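Local atomic coordinates of flagellin (Burkholderia pseudomallei, PDB entry 4CFI), a protein that probably polymerises into the filament of the bacterial flagellum, used for swimming, and carries immunoreactive epitopes. Residues A[14-17]-A[18-22]. Numbering follows the deposited sequence.
Sequences TSLT and NSLQR
Asn-18 reaches back along the helix to Thr-14 with two donors. Its backbone N makes the usual i to i+4 bond to Thr-14 O at 3.1 Å. Asn-18 ND2 bonds Thr-14 O at 3.1 Å, from above the carbonyl plane, with an N-H...O angle of 155°. The two donors come from opposite faces of that plane. Asn-18 CG lies beside its own backbone N (chi1 -84°), which brings the amide back alongside Thr-14. Backbone bonds of the same spacing follow from Ser-19, Leu-20 and Gln-21. A water bridges Ser-15 O and Ser-19 OG, donating to both; Ser-19 OG is also hydrogen-bonded to Gln-50 OE1. Thr-17 OG1 hydrogen-bonds Leu-13 O.

Two side-chain contacts each join residues one turn apart. Leu-16 CG, in one of two conformers, meets Leu-20 CD1 at 3.8 Å, the two side chains crossing at a slant. Thr-17 CG2 rests 3.5 Å from Gln-21 CD, against the amide of a side chain that runs alongside it.

All of this is regular alpha-helix within helix 2-31, in the N-terminal helical region of flagellin. Asn-18 is exposed. The buried Leu-16 and Leu-20 face helix 227-257 at Val-244 and Ile-237, while Ser-15, Leu-16 and Ser-19 pack on helix 37-60.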
loop_
_atom_site.group_PDB
_atom_site.type_symbol
_atom_site.label_atom_id
_atom_site.label_comp_id
_atom_site.label_asym_id
_atom_site.label_seq_id
_atom_site.Cartn_x
_atom_site.Cartn_y
_atom_site.Cartn_z
ATOM N N THR A 14 -10.573 16.713 3.263
ATOM C CA THR A 14 -11.421 16.040 4.255
ATOM C C THR A 14 -12.491 15.187 3.573
ATOM O O THR A 14 -12.774 14.066 4.013
ATOM C CB THR A 14 -12.026 17.051 5.230
ATOM O OG1 THR A 14 -10.955 17.586 6.001
ATOM C CG2 THR A 14 -13.053 16.390 6.166
ATOM N N SER A 15 -13.091 15.687 2.500
ATOM C CA SER A 15 -13.996 14.849 1.707
ATOM C C SER A 15 -13.304 13.596 1.193
ATOM O O SER A 15 -13.841 12.499 1.265
ATOM C CB SER A 15 -14.557 15.616 0.518
ATOM O OG SER A 15 -15.311 16.724 0.952
ATOM N N LEU A 16 -12.097 13.777 0.684
ATOM C CA LEU A 16 -11.313 12.674 0.180
ATOM C C LEU A 16 -11.025 11.649 1.296
ATOM O O LEU A 16 -11.171 10.449 1.078
ATOM C CB LEU A 16 -10.040 13.234 -0.455
ATOM C CG LEU A 16 -9.104 12.203 -1.061
ATOM C CD1 LEU A 16 -9.852 11.238 -1.967
ATOM C CD2 LEU A 16 -7.974 12.908 -1.797
ATOM N N THR A 17 -10.660 12.115 2.491
ATOM C CA THR A 17 -10.456 11.222 3.650
ATOM C C THR A 17 -11.712 10.381 3.921
ATOM O O THR A 17 -11.598 9.178 4.190
ATOM C CB THR A 17 -10.061 12.039 4.899
ATOM O OG1 THR A 17 -8.769 12.609 4.679
ATOM C CG2 THR A 17 -10.016 11.177 6.149
ATOM N N ASN A 18 -12.890 10.993 3.892
ATOM C CA ASN A 18 -14.128 10.242 4.114
ATOM C C ASN A 18 -14.253 9.071 3.114
ATOM O O ASN A 18 -14.581 7.945 3.502
ATOM C CB ASN A 18 -15.376 11.155 4.053
ATOM C CG ASN A 18 -15.698 11.872 5.382
ATOM O OD1 ASN A 18 -16.432 11.341 6.203
ATOM N ND2 ASN A 18 -15.232 13.100 5.543
ATOM N N SER A 19 -14.001 9.333 1.831
ATOM C CA SER A 19 -14.161 8.291 0.805
ATOM C C SER A 19 -13.078 7.220 0.897
ATOM O O SER A 19 -13.362 6.038 0.699
ATOM C CB SER A 19 -14.212 8.868 -0.612
ATOM O OG SER A 19 -15.498 9.425 -0.893
ATOM N N LEU A 20 -11.848 7.621 1.211
ATOM C CA LEU A 20 -10.761 6.643 1.366
ATOM C C LEU A 20 -10.991 5.761 2.600
ATOM O O LEU A 20 -10.827 4.536 2.507
ATOM C CB LEU A 20 -9.410 7.349 1.433
ATOM C CG LEU A 20 -9.014 8.143 0.183
ATOM C CD1 LEU A 20 -7.780 8.991 0.450
ATOM C CD2 LEU A 20 -8.800 7.295 -1.064
ATOM N N GLN A 21 -11.390 6.371 3.725
ATOM C CA GLN A 21 -11.714 5.624 4.956
ATOM C C GLN A 21 -12.870 4.640 4.686
ATOM O O GLN A 21 -12.895 3.546 5.255
ATOM C CB GLN A 21 -12.019 6.559 6.160
ATOM C CG GLN A 21 -10.742 7.235 6.695
ATOM C CD GLN A 21 -10.884 8.205 7.880
ATOM O OE1 GLN A 21 -11.962 8.728 8.192
ATOM N NE2 GLN A 21 -9.752 8.495 8.517
ATOM N N ARG A 22 -13.799 5.007 3.805
ATOM C CA ARG A 22 -14.926 4.138 3.454
ATOM C C ARG A 22 -14.431 2.937 2.654
ATOM O O ARG A 22 -14.843 1.806 2.911
ATOM C CB ARG A 22 -15.992 4.914 2.667
ATOM C CG ARG A 22 -17.198 4.085 2.280
ATOM C CD ARG A 22 -18.079 3.735 3.474
ATOM N NE ARG A 22 -19.242 2.953 3.041
ATOM C CZ ARG A 22 -20.300 3.455 2.410
ATOM N NH1 ARG A 22 -20.399 4.748 2.166
ATOM N NH2 ARG A 22 -21.279 2.661 2.028
HETATM O O HOH W 1 -16.393 11.623 0.696
#